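Local coordinates for Cyp101j2 (PDB 5KYO), which is a haem-containing cytochrome P450 monooxygenase associated with the hydroxylation of 1,8-cineole, at residues F45-Y50 / M339-T344; M75-P78 / W84-L87; V158-G163 / E178-R183; V152-A157 / L393-A398. All blocks are in the same frame, centred on the assembly; numbering follows the deposited sequence.

Overall arrangement
The four contacts fall into two groups at opposite sides of the chain's centre. Contacts 1 and 2 share the beta sheet, their centres about 6 Å apart, and are tied by Met-341 N to Trp-84 O (2.8 Å) and Phe-47 O to Thr-77 OG1 (2.7 Å), both probable hydrogen bonds. Contacts 3 and 4 both use helix 149-164, with centres about 9 Å apart, and Leu-156 CD2 packs 3.7 Å from Leu-180 CD2. The centres of contacts 1 and 3 are about 33 Å apart. The haem lies about 10 Å from the side chain of Met-341 in contact 1 and about 10 Å from that of Leu-180 in contact 3; Thr-344 touches it directly.

Contact 1: F45-Y50 / M339-T344; sequences FDFDIY and MVMAPT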
loop_
_atom_site.group_PDB
_atom_site.type_symbol
_atom_site.label_atom_id
_atom_site.label_comp_id
_atom_site.label_asym_id
_atom_site.label_seq_id
_atom_site.Cartn_x
_atom_site.Cartn_y
_atom_site.Cartn_z
ATOM N N PHE A 45 -9.189 16.328 17.993
ATOM C CA PHE A 45 -8.778 17.001 16.756
ATOM C C PHE A 45 -9.611 16.499 15.569
ATOM O O PHE A 45 -10.224 15.436 15.644
ATOM C CB PHE A 45 -7.251 16.841 16.563
ATOM C CG PHE A 45 -6.814 15.543 15.929
ATOM C CD1 PHE A 45 -5.941 15.532 14.842
ATOM C CD2 PHE A 45 -7.295 14.335 16.404
ATOM C CE1 PHE A 45 -5.527 14.353 14.285
ATOM C CE2 PHE A 45 -6.888 13.164 15.845
ATOM C CZ PHE A 45 -6.009 13.163 14.781
ATOM N N ASP A 46 -9.685 17.312 14.517
ATOM C CA ASP A 46 -10.655 17.129 13.433
ATOM C C ASP A 46 -10.047 16.384 12.258
ATOM O O ASP A 46 -9.659 16.983 11.249
ATOM C CB ASP A 46 -11.208 18.499 13.003
ATOM C CG ASP A 46 -12.297 18.401 11.932
ATOM O OD1 ASP A 46 -12.747 17.277 11.619
ATOM O OD2 ASP A 46 -12.722 19.460 11.413
ATOM N N PHE A 47 -9.990 15.061 12.381
ATOM C CA PHE A 47 -9.237 14.253 11.431
ATOM C C PHE A 47 -10.130 13.232 10.732
ATOM O O PHE A 47 -10.785 12.416 11.385
ATOM C CB PHE A 47 -8.099 13.566 12.155
ATOM C CG PHE A 47 -7.166 12.814 11.241
ATOM C CD1 PHE A 47 -6.180 13.483 10.506
ATOM C CD2 PHE A 47 -7.291 11.442 11.100
ATOM C CE1 PHE A 47 -5.352 12.792 9.656
ATOM C CE2 PHE A 47 -6.463 10.730 10.256
ATOM C CZ PHE A 47 -5.492 11.400 9.530
ATOM N N ASP A 48 -10.195 13.309 9.406
ATOM C CA ASP A 48 -10.913 12.307 8.602
ATOM C C ASP A 48 -9.898 11.692 7.622
ATOM O O ASP A 48 -9.374 12.381 6.747
ATOM C CB ASP A 48 -12.110 12.930 7.849
ATOM C CG ASP A 48 -13.103 11.889 7.341
ATOM O OD1 ASP A 48 -12.751 10.696 7.336
ATOM O OD2 ASP A 48 -14.238 12.257 6.949
ATOM N N ILE A 49 -9.604 10.408 7.805
ATOM C CA ILE A 49 -8.580 9.729 6.991
ATOM C C ILE A 49 -9.085 9.562 5.565
ATOM O O ILE A 49 -8.311 9.244 4.663
ATOM C CB ILE A 49 -8.204 8.360 7.596
ATOM C CG1 ILE A 49 -6.978 7.733 6.904
ATOM C CG2 ILE A 49 -9.379 7.444 7.525
ATOM C CD1 ILE A 49 -5.759 8.661 6.772
ATOM N N TYR A 50 -10.377 9.801 5.351
ATOM C CA TYR A 50 -10.953 9.703 4.010
ATOM C C TYR A 50 -11.115 11.047 3.288
ATOM O O TYR A 50 -11.400 11.089 2.085
ATOM C CB TYR A 50 -12.286 8.985 4.094
ATOM C CG TYR A 50 -12.102 7.598 4.650
ATOM C CD1 TYR A 50 -11.455 6.619 3.908
ATOM C CD2 TYR A 50 -12.530 7.274 5.925
ATOM C CE1 TYR A 50 -11.267 5.353 4.410
ATOM C CE2 TYR A 50 -12.345 5.991 6.439
ATOM C CZ TYR A 50 -11.704 5.037 5.670
ATOM O OH TYR A 50 -11.506 3.758 6.156
ATOM N N MET A 339 -9.728 1.761 18.857
ATOM C CA MET A 339 -8.958 1.665 17.623
ATOM C C MET A 339 -7.819 2.671 17.647
ATOM O O MET A 339 -8.001 3.804 18.089
ATOM C CB MET A 339 -9.849 1.918 16.403
ATOM C CG MET A 339 -10.928 0.884 16.224
ATOM S SD MET A 339 -10.179 -0.719 15.873
ATOM C CE MET A 339 -9.147 -0.269 14.468
ATOM N N VAL A 340 -6.644 2.258 17.187
ATOM C CA VAL A 340 -5.529 3.190 17.085
ATOM C C VAL A 340 -4.917 3.170 15.685
ATOM O O VAL A 340 -4.397 2.145 15.236
ATOM C CB VAL A 340 -4.424 2.889 18.109
ATOM C CG1 VAL A 340 -3.327 3.920 17.976
ATOM C CG2 VAL A 340 -4.990 2.875 19.547
ATOM N N MET A 341 -4.995 4.318 15.013
ATOM C CA MET A 341 -4.413 4.484 13.687
ATOM C C MET A 341 -2.923 4.791 13.819
ATOM O O MET A 341 -2.519 5.581 14.657
ATOM C CB MET A 341 -5.138 5.586 12.909
ATOM C CG MET A 341 -4.743 5.695 11.453
ATOM S SD MET A 341 -5.924 6.622 10.461
ATOM C CE MET A 341 -7.251 5.428 10.273
ATOM N N ALA A 342 -2.110 4.137 13.000
ATOM C CA ALA A 342 -0.661 4.291 13.086
ATOM C C ALA A 342 -0.062 4.418 11.689
ATOM O O ALA A 342 0.498 3.461 11.170
ATOM C CB ALA A 342 -0.049 3.104 13.829
ATOM N N PRO A 343 -0.190 5.606 11.077
ATOM C CA PRO A 343 0.163 5.775 9.662
ATOM C C PRO A 343 1.656 5.655 9.366
ATOM O O PRO A 343 2.498 6.250 10.046
ATOM C CB PRO A 343 -0.336 7.193 9.344
ATOM C CG PRO A 343 -1.365 7.469 10.399
ATOM C CD PRO A 343 -0.831 6.810 11.623
ATOM N N THR A 344 1.979 4.906 8.320
ATOM C CA THR A 344 3.353 4.849 7.866
ATOM C C THR A 344 3.825 6.266 7.540
ATOM O O THR A 344 5.006 6.545 7.611
ATOM C CB THR A 344 3.522 3.948 6.629
ATOM O OG1 THR A 344 2.799 4.511 5.537
ATOM C CG2 THR A 344 2.950 2.553 6.904
#
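Met-341 reaches from strand 339-343 to Phe-47 and Ile-49, and its side chain makes nearly all of this small apolar contact. CB and CG lead outward: CG lies anti to the backbone N (chi1 -171°) and the next bond is also extended, which brings the thioether to the loop. SD, the first atom to touch, comes to the edge of the Phe-47 ring near its plane, 4.1 Å from CE2, and lies 3.9 Å from Ile-49 CG1. The chain then turns at chi3 (-76°), laying the CE methyl against the branch point of Ile-49, 4.1 Å from CB and 4.0 Å from CG2. Met-341 has a second conformer, so these details belong to one of two positions. Between the two touching residues, Asp-48 turns its OD1 to the backbone N-H of Tyr-50 (OD1 to N 3.2 Å), an Asx turn; the same OD1 is also hydrogen-bonded to Asn-80 ND2. Loop 45-50 is thus wedged between sheet and helix: Phe-47 also packs on Val-85 of strand 83-86 and Ile-66 of helix 59-69, while Ile-49 rests on Trp-63 of that helix and Ser-318 of strand 318-323.

Contact 2: M75-P78 / W84-L87; sequences MWTP and WVAL
Trp-76 and Trp-84 meet edge to face, with the five-membered ring of Trp-76 turned toward the six-membered ring of Trp-84. The centroids are 4.8 Å apart and the planes stand at 71°, a T-shaped pair. The touching atom of the edge is CD1 of Trp-76, which lies over the middle of the Trp-84 indole, 3.6 Å from its CD2. Behind it, Trp-76 CB packs on the benzene end of the same ring system, 3.6 Å from CE3. The first torsions differ: CG of Trp-76 is anti to its own backbone N (chi1 -176°), whereas in Trp-84 it is anti to the carbonyl carbon (chi1 -52°); together with the turn about chi2 they set the rim of one indole against the face of the other.

The backbones form a beta hairpin at the outer edge of the mixed sheet that belongs to the P450 fold, strand 74-77 being one of its two edge strands. Trp-76 and Trp-84 are a non-hydrogen-bonded antiparallel pair, and Met-75 with Val-85 is the adjoining hydrogen-bonded one, held by Val-85 N to Met-75 O at 2.8 Å and Met-75 N to Val-85 O at 3.2 Å. Met-75 O also receives a CA-H...O contact from Trp-84.

On the face carrying Met-75 and Val-85, CG of Met-75 meets CD1 of Leu-87 at 3.7 Å, before the thioether folds away. Beside them, Thr-77 CG2 and Val-85 CG2 touch methyl to methyl at 4.2 Å. Trp-84 NE1 is hydrogen-bonded to Asp-338 OD2, which helps fix the rotation of the indole that takes the Trp-76 edge.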
loop_
_atom_site.group_PDB
_atom_site.type_symbol
_atom_site.label_atom_id
_atom_site.label_comp_id
_atom_site.label_asym_id
_atom_site.label_seq_id
_atom_site.Cartn_x
_atom_site.Cartn_y
_atom_site.Cartn_z
ATOM N N MET A 75 -3.475 11.697 19.519
ATOM C CA MET A 75 -4.720 12.464 19.523
ATOM C C MET A 75 -5.910 11.551 19.239
ATOM O O MET A 75 -5.737 10.366 18.937
ATOM C CB MET A 75 -4.665 13.602 18.488
ATOM C CG MET A 75 -3.567 14.629 18.736
ATOM S SD MET A 75 -3.882 15.647 20.210
ATOM C CE MET A 75 -5.135 16.738 19.561
ATOM N N TRP A 76 -7.115 12.113 19.322
ATOM C CA TRP A 76 -8.351 11.357 19.147
ATOM C C TRP A 76 -9.325 12.161 18.296
ATOM O O TRP A 76 -9.482 13.368 18.493
ATOM C CB TRP A 76 -8.976 11.023 20.507
ATOM C CG TRP A 76 -10.206 10.168 20.452
ATOM C CD1 TRP A 76 -10.267 8.808 20.586
ATOM C CD2 TRP A 76 -11.559 10.612 20.274
ATOM N NE1 TRP A 76 -11.566 8.381 20.486
ATOM C CE2 TRP A 76 -12.379 9.467 20.294
ATOM C CE3 TRP A 76 -12.154 11.864 20.089
ATOM C CZ2 TRP A 76 -13.762 9.535 20.136
ATOM C CZ3 TRP A 76 -13.528 11.933 19.930
ATOM C CH2 TRP A 76 -14.320 10.774 19.964
ATOM N N THR A 77 -9.958 11.492 17.339
ATOM C CA THR A 77 -10.867 12.141 16.394
ATOM C C THR A 77 -12.250 11.505 16.490
ATOM O O THR A 77 -12.369 10.285 16.595
ATOM C CB THR A 77 -10.341 12.048 14.923
ATOM O OG1 THR A 77 -11.320 12.563 14.000
ATOM C CG2 THR A 77 -10.014 10.601 14.556
ATOM N N PRO A 78 -13.305 12.333 16.457
ATOM C CA PRO A 78 -14.679 11.814 16.494
ATOM C C PRO A 78 -15.113 11.138 15.192
ATOM O O PRO A 78 -16.134 10.453 15.181
ATOM C CB PRO A 78 -15.519 13.071 16.741
ATOM C CG PRO A 78 -14.705 14.179 16.148
ATOM C CD PRO A 78 -13.274 13.809 16.454
ATOM N N TRP A 84 -8.120 6.834 18.077
ATOM C CA TRP A 84 -6.857 7.494 18.362
ATOM C C TRP A 84 -5.947 7.478 17.138
ATOM O O TRP A 84 -6.043 6.585 16.289
ATOM C CB TRP A 84 -6.135 6.831 19.537
ATOM C CG TRP A 84 -6.950 6.666 20.775
ATOM C CD1 TRP A 84 -7.692 5.570 21.131
ATOM C CD2 TRP A 84 -7.083 7.607 21.846
ATOM N NE1 TRP A 84 -8.285 5.780 22.352
ATOM C CE2 TRP A 84 -7.925 7.021 22.815
ATOM C CE3 TRP A 84 -6.570 8.890 22.082
ATOM C CZ2 TRP A 84 -8.277 7.681 23.998
ATOM C CZ3 TRP A 84 -6.919 9.544 23.259
ATOM C CH2 TRP A 84 -7.763 8.937 24.201
ATOM N N VAL A 85 -5.059 8.467 17.059
ATOM C CA VAL A 85 -4.097 8.546 15.964
ATOM C C VAL A 85 -2.688 8.815 16.495
ATOM O O VAL A 85 -2.451 9.810 17.192
ATOM C CB VAL A 85 -4.467 9.649 14.940
ATOM C CG1 VAL A 85 -3.528 9.582 13.727
ATOM C CG2 VAL A 85 -5.917 9.536 14.490
ATOM N N ALA A 86 -1.759 7.919 16.177
ATOM C CA ALA A 86 -0.357 8.125 16.526
ATOM C C ALA A 86 0.267 9.110 15.539
ATOM O O ALA A 86 0.273 8.869 14.317
ATOM C CB ALA A 86 0.401 6.825 16.530
ATOM N N LEU A 87 0.776 10.219 16.077
ATOM C CA LEU A 87 1.257 11.327 15.253
ATOM C C LEU A 87 2.761 11.587 15.353
ATOM O O LEU A 87 3.257 12.617 14.872
ATOM C CB LEU A 87 0.491 12.598 15.615
ATOM C CG LEU A 87 -0.981 12.546 15.186
ATOM C CD1 LEU A 87 -1.718 13.786 15.606
ATOM C CD2 LEU A 87 -1.092 12.362 13.677
#

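Contact 3: V158-G163 / E178-R183; sequences VSLIEG and EQLPVR
Gln-179 meets Leu-160 with the aliphatic root of its side chain. Its CB sits against both methyls of the leucine, 3.8 Å from CD1 and 3.9 Å from CD2, and its CG is 4.1 Å from CD2. Beyond that the glutamine bends at chi2 (-77°), carrying the amide off the leucine, and NE2 is hydrogen-bonded to His-174 O in helix 172-177.

Leu-180 follows. Its CA-CB bond does not aim at helix 149-164, but the branch beyond it comes nearer, and CD2 touches Leu-160 CD1 at 3.9 Å. The methyl at CD1 of Leu-160 thus lies against two consecutive residues of the turn. Leu-180 also packs on Leu-279 of helix 273-288.

Arg-183, in helix 181-188, reaches back to Gln-179, the residue that opened the contact. NH1 donates to the backbone O of Gln-179 at 2.9 Å and to its OE1 at 3.1 Å. Both oxygens lie close to the guanidinium plane and are met on a lone pair, in the carbonyl plane, so that the arginine clamps main chain and side chain of Gln-179 together. By comparison with other P450s, 149-164 is helix D, 181-188 the later part of helix E, and 273-288 the C-terminal part of helix I, members of the shared helical core.

What crosses between the segments is purely apolar and small, carried by one leucine tip. The polar groups of Gln-179 are occupied on its own side, by Arg-183 and His-174, which probably restrains the amide and, with it, the methylenes that Leu-160 packs on.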
loop_
_atom_site.group_PDB
_atom_site.type_symbol
_atom_site.label_atom_id
_atom_site.label_comp_id
_atom_site.label_asym_id
_atom_site.label_seq_id
_atom_site.Cartn_x
_atom_site.Cartn_y
_atom_site.Cartn_z
ATOM N N VAL A 158 6.483 -1.965 -21.463
ATOM C CA VAL A 158 6.876 -1.570 -22.812
ATOM C C VAL A 158 5.668 -1.442 -23.727
ATOM O O VAL A 158 5.561 -0.488 -24.485
ATOM C CB VAL A 158 7.887 -2.589 -23.438
ATOM C CG1 VAL A 158 8.026 -2.383 -24.939
ATOM C CG2 VAL A 158 9.245 -2.504 -22.751
ATOM N N SER A 159 4.756 -2.415 -23.659
ATOM C CA SER A 159 3.592 -2.418 -24.535
ATOM C C SER A 159 2.703 -1.214 -24.240
ATOM O O SER A 159 2.190 -0.568 -25.153
ATOM C CB SER A 159 2.809 -3.735 -24.403
ATOM O OG SER A 159 2.086 -3.818 -23.181
ATOM N N LEU A 160 2.543 -0.897 -22.968
ATOM C CA LEU A 160 1.707 0.230 -22.601
ATOM C C LEU A 160 2.329 1.541 -23.066
ATOM O O LEU A 160 1.644 2.376 -23.639
ATOM C CB LEU A 160 1.467 0.251 -21.089
ATOM C CG LEU A 160 0.681 -0.973 -20.572
ATOM C CD1 LEU A 160 0.800 -1.082 -19.069
ATOM C CD2 LEU A 160 -0.782 -0.857 -20.966
ATOM N N ILE A 161 3.623 1.707 -22.827
ATOM C CA ILE A 161 4.308 2.947 -23.208
ATOM C C ILE A 161 4.310 3.124 -24.713
ATOM O O ILE A 161 4.074 4.223 -25.205
ATOM C CB ILE A 161 5.765 2.962 -22.682
ATOM C CG1 ILE A 161 5.762 2.963 -21.138
ATOM C CG2 ILE A 161 6.559 4.112 -23.302
ATOM C CD1 ILE A 161 7.082 2.562 -20.517
ATOM N N GLU A 162 4.581 2.053 -25.468
ATOM C CA GLU A 162 4.628 2.242 -26.912
ATOM C C GLU A 162 3.242 2.583 -27.441
ATOM O O GLU A 162 3.106 3.281 -28.456
ATOM C CB GLU A 162 5.197 1.010 -27.608
ATOM C CG GLU A 162 6.664 0.835 -27.348
ATOM C CD GLU A 162 7.501 1.981 -27.900
ATOM O OE1 GLU A 162 7.069 2.648 -28.867
ATOM O OE2 GLU A 162 8.602 2.205 -27.366
ATOM N N GLY A 163 2.225 2.123 -26.716
ATOM C CA GLY A 163 0.837 2.403 -27.030
ATOM C C GLY A 163 0.517 3.886 -27.098
ATOM O O GLY A 163 -0.021 4.354 -28.097
ATOM N N GLU A 178 -2.674 1.829 -13.524
ATOM C CA GLU A 178 -3.786 0.913 -13.232
ATOM C C GLU A 178 -3.784 -0.353 -14.094
ATOM O O GLU A 178 -4.457 -1.344 -13.767
ATOM C CB GLU A 178 -5.126 1.637 -13.397
ATOM C CG GLU A 178 -5.500 2.472 -12.169
ATOM C CD GLU A 178 -6.696 3.401 -12.380
ATOM O OE1 GLU A 178 -7.279 3.405 -13.484
ATOM O OE2 GLU A 178 -7.054 4.132 -11.423
ATOM N N GLN A 179 -3.033 -0.328 -15.189
ATOM C CA GLN A 179 -2.981 -1.466 -16.110
ATOM C C GLN A 179 -1.998 -2.554 -15.683
ATOM O O GLN A 179 -1.868 -3.560 -16.358
ATOM C CB GLN A 179 -2.609 -0.984 -17.509
ATOM C CG GLN A 179 -3.485 0.135 -18.016
ATOM C CD GLN A 179 -4.826 -0.361 -18.481
ATOM O OE1 GLN A 179 -5.062 -1.567 -18.555
ATOM N NE2 GLN A 179 -5.722 0.566 -18.789
ATOM N N LEU A 180 -1.281 -2.333 -14.585
ATOM C CA LEU A 180 -0.183 -3.218 -14.196
ATOM C C LEU A 180 -0.534 -4.311 -13.153
ATOM O O LEU A 180 -0.230 -5.486 -13.372
ATOM C CB LEU A 180 0.991 -2.377 -13.666
ATOM C CG LEU A 180 1.725 -1.488 -14.674
ATOM C CD1 LEU A 180 2.733 -0.589 -13.953
ATOM C CD2 LEU A 180 2.418 -2.368 -15.707
ATOM N N PRO A 181 -1.131 -3.935 -12.002
ATOM C CA PRO A 181 -1.037 -4.933 -10.917
ATOM C C PRO A 181 -1.878 -6.213 -11.054
ATOM O O PRO A 181 -1.467 -7.248 -10.513
ATOM C CB PRO A 181 -1.495 -4.154 -9.675
ATOM C CG PRO A 181 -1.273 -2.707 -10.018
ATOM C CD PRO A 181 -1.537 -2.603 -11.498
ATOM N N VAL A 182 -3.029 -6.153 -11.706
ATOM C CA VAL A 182 -3.852 -7.352 -11.791
ATOM C C VAL A 182 -3.174 -8.314 -12.755
ATOM O O VAL A 182 -3.044 -9.515 -12.472
ATOM C CB VAL A 182 -5.294 -7.048 -12.229
ATOM C CG1 VAL A 182 -6.174 -8.293 -11.999
ATOM C CG2 VAL A 182 -5.847 -5.927 -11.398
ATOM N N ARG A 183 -2.701 -7.783 -13.874
ATOM C CA ARG A 183 -1.939 -8.580 -14.833
ATOM C C ARG A 183 -0.704 -9.238 -14.203
ATOM O O ARG A 183 -0.396 -10.377 -14.509
ATOM C CB ARG A 183 -1.509 -7.719 -16.032
ATOM C CG ARG A 183 -2.640 -7.304 -16.953
ATOM C CD ARG A 183 -2.060 -6.677 -18.219
ATOM N NE ARG A 183 -3.051 -6.474 -19.269
ATOM C CZ ARG A 183 -3.814 -5.392 -19.380
ATOM N NH1 ARG A 183 -3.710 -4.406 -18.488
ATOM N NH2 ARG A 183 -4.688 -5.305 -20.377
#

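Contact 4: V152-A157 / L393-A398; sequences VVTDLA and LREWFA
Thr-154 and Glu-395 face each other where helix 149-164 passes helix 382-399. These correspond to helices D and L of the P450 fold, two members of its helical core. The side chains cross at about a right angle, and their torsions decide what meets.

Thr-154 holds its methyl CG2 anti to the backbone N (chi1 -65° to OG1), which sets it 3.7 Å from OE2 of Glu-395. The hydroxyl takes the place beside the backbone N and is hydrogen-bonded to Glu-150 O, one turn earlier in the same helix.

Glu-395 is folded rather than extended. Its CG is anti to the carbonyl carbon, and the chain bends at chi2 (-60°), bringing the carboxylate back toward its own backbone. One oxygen, OE1, forms a salt bridge with Arg-399 a turn further on, leaving OE2 to address the threonine. The charge pairing probably keeps the carboxylate ionised and helps hold it in this folded shape. Closer to the backbones, Ala-157 CB and Glu-395 CB approach to 4.5 Å; the two helices come close here, with Ala-157 CA and Glu-395 CA 6.9 Å apart, an approach the small alanine side chain probably permits.

The polar link between the segments runs through a water molecule, which donates to both side chains, at 2.9 Å to Thr-154 OG1 and at 2.6 Å to Glu-395 OE2.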
loop_
_atom_site.group_PDB
_atom_site.type_symbol
_atom_site.label_atom_id
_atom_site.label_comp_id
_atom_site.label_asym_id
_atom_site.label_seq_id
_atom_site.Cartn_x
_atom_site.Cartn_y
_atom_site.Cartn_z
ATOM N N VAL A 152 7.879 -10.295 -17.272
ATOM C CA VAL A 152 6.455 -9.988 -17.382
ATOM C C VAL A 152 6.169 -8.483 -17.178
ATOM O O VAL A 152 5.393 -7.879 -17.935
ATOM C CB VAL A 152 5.643 -10.831 -16.375
ATOM C CG1 VAL A 152 4.241 -10.323 -16.258
ATOM C CG2 VAL A 152 5.647 -12.303 -16.816
ATOM N N VAL A 153 6.806 -7.879 -16.180
ATOM C CA VAL A 153 6.595 -6.458 -15.928
ATOM C C VAL A 153 7.210 -5.685 -17.096
ATOM O O VAL A 153 6.618 -4.748 -17.598
ATOM C CB VAL A 153 7.204 -5.982 -14.586
ATOM C CG1 VAL A 153 6.894 -4.496 -14.351
ATOM C CG2 VAL A 153 6.657 -6.791 -13.430
ATOM N N THR A 154 8.368 -6.134 -17.570
ATOM C CA THR A 154 9.043 -5.439 -18.665
ATOM C C THR A 154 8.190 -5.394 -19.930
ATOM O O THR A 154 8.011 -4.348 -20.524
ATOM C CB THR A 154 10.388 -6.093 -18.974
ATOM O OG1 THR A 154 11.255 -5.930 -17.846
ATOM C CG2 THR A 154 11.035 -5.463 -20.212
ATOM N N ASP A 155 7.652 -6.535 -20.341
ATOM C CA ASP A 155 6.878 -6.587 -21.580
ATOM C C ASP A 155 5.600 -5.781 -21.490
ATOM O O ASP A 155 5.167 -5.189 -22.476
ATOM C CB ASP A 155 6.534 -8.047 -21.946
ATOM C CG ASP A 155 7.760 -8.860 -22.296
ATOM O OD1 ASP A 155 8.816 -8.255 -22.587
ATOM O OD2 ASP A 155 7.665 -10.104 -22.287
ATOM N N LEU A 156 4.977 -5.789 -20.312
ATOM C CA LEU A 156 3.738 -5.044 -20.092
ATOM C C LEU A 156 3.963 -3.522 -20.113
ATOM O O LEU A 156 3.259 -2.804 -20.808
ATOM C CB LEU A 156 3.106 -5.453 -18.776
ATOM C CG LEU A 156 1.731 -4.853 -18.483
ATOM C CD1 LEU A 156 0.806 -4.998 -19.690
ATOM C CD2 LEU A 156 1.129 -5.518 -17.248
ATOM N N ALA A 157 4.942 -3.064 -19.334
ATOM C CA ALA A 157 5.363 -1.669 -19.336
ATOM C C ALA A 157 5.674 -1.198 -20.732
ATOM O O ALA A 157 5.201 -0.158 -21.156
ATOM C CB ALA A 157 6.573 -1.481 -18.441
ATOM N N LEU A 393 10.655 2.533 -14.170
ATOM C CA LEU A 393 11.532 3.679 -14.290
ATOM C C LEU A 393 12.467 3.461 -15.479
ATOM O O LEU A 393 12.677 4.364 -16.265
ATOM C CB LEU A 393 12.340 3.886 -13.014
ATOM C CG LEU A 393 11.562 4.502 -11.839
ATOM C CD1 LEU A 393 12.376 4.366 -10.573
ATOM C CD2 LEU A 393 11.229 5.947 -12.106
ATOM N N ARG A 394 13.005 2.254 -15.615
ATOM C CA ARG A 394 13.981 2.004 -16.677
ATOM C C ARG A 394 13.343 2.080 -18.055
ATOM O O ARG A 394 13.870 2.735 -18.950
ATOM C CB ARG A 394 14.659 0.644 -16.496
ATOM C CG ARG A 394 15.619 0.595 -15.320
ATOM C CD ARG A 394 16.403 -0.708 -15.266
ATOM N NE ARG A 394 17.112 -0.873 -13.999
ATOM C CZ ARG A 394 18.026 -1.811 -13.770
ATOM N NH1 ARG A 394 18.353 -2.667 -14.728
ATOM N NH2 ARG A 394 18.622 -1.886 -12.586
ATOM N N GLU A 395 12.221 1.394 -18.246
ATOM C CA GLU A 395 11.556 1.445 -19.553
ATOM C C GLU A 395 10.921 2.799 -19.875
ATOM O O GLU A 395 10.854 3.167 -21.041
ATOM C CB GLU A 395 10.491 0.355 -19.662
ATOM C CG GLU A 395 11.057 -1.040 -19.485
ATOM C CD GLU A 395 12.112 -1.399 -20.532
ATOM O OE1 GLU A 395 12.110 -0.804 -21.630
ATOM O OE2 GLU A 395 12.937 -2.287 -20.258
ATOM N N TRP A 396 10.421 3.520 -18.871
ATOM C CA TRP A 396 9.842 4.817 -19.143
ATOM C C TRP A 396 10.968 5.736 -19.629
ATOM O O TRP A 396 10.859 6.359 -20.689
ATOM C CB TRP A 396 9.128 5.419 -17.905
ATOM C CG TRP A 396 8.363 6.680 -18.260
ATOM C CD1 TRP A 396 8.889 7.921 -18.487
ATOM C CD2 TRP A 396 6.949 6.808 -18.453
ATOM N NE1 TRP A 396 7.898 8.805 -18.812
ATOM C CE2 TRP A 396 6.696 8.146 -18.810
ATOM C CE3 TRP A 396 5.875 5.916 -18.378
ATOM C CZ2 TRP A 396 5.413 8.622 -19.062
ATOM C CZ3 TRP A 396 4.598 6.398 -18.634
ATOM C CH2 TRP A 396 4.381 7.734 -18.968
ATOM N N PHE A 397 12.066 5.796 -18.878
ATOM C CA PHE A 397 13.117 6.759 -19.217
ATOM C C PHE A 397 13.850 6.401 -20.518
ATOM O O PHE A 397 14.409 7.277 -21.166
ATOM C CB PHE A 397 14.110 6.908 -18.064
ATOM C CG PHE A 397 13.669 7.925 -17.045
ATOM C CD1 PHE A 397 13.791 9.280 -17.308
ATOM C CD2 PHE A 397 13.066 7.521 -15.868
ATOM C CE1 PHE A 397 13.369 10.217 -16.380
ATOM C CE2 PHE A 397 12.626 8.449 -14.940
ATOM C CZ PHE A 397 12.771 9.789 -15.187
ATOM N N ALA A 398 13.819 5.135 -20.921
ATOM C CA ALA A 398 14.403 4.774 -22.211
ATOM C C ALA A 398 13.615 5.383 -23.373
ATOM O O ALA A 398 14.202 5.695 -24.423
ATOM C CB ALA A 398 14.477 3.262 -22.380
HETATM O O HOH W 1 13.165 -3.791 -18.101
#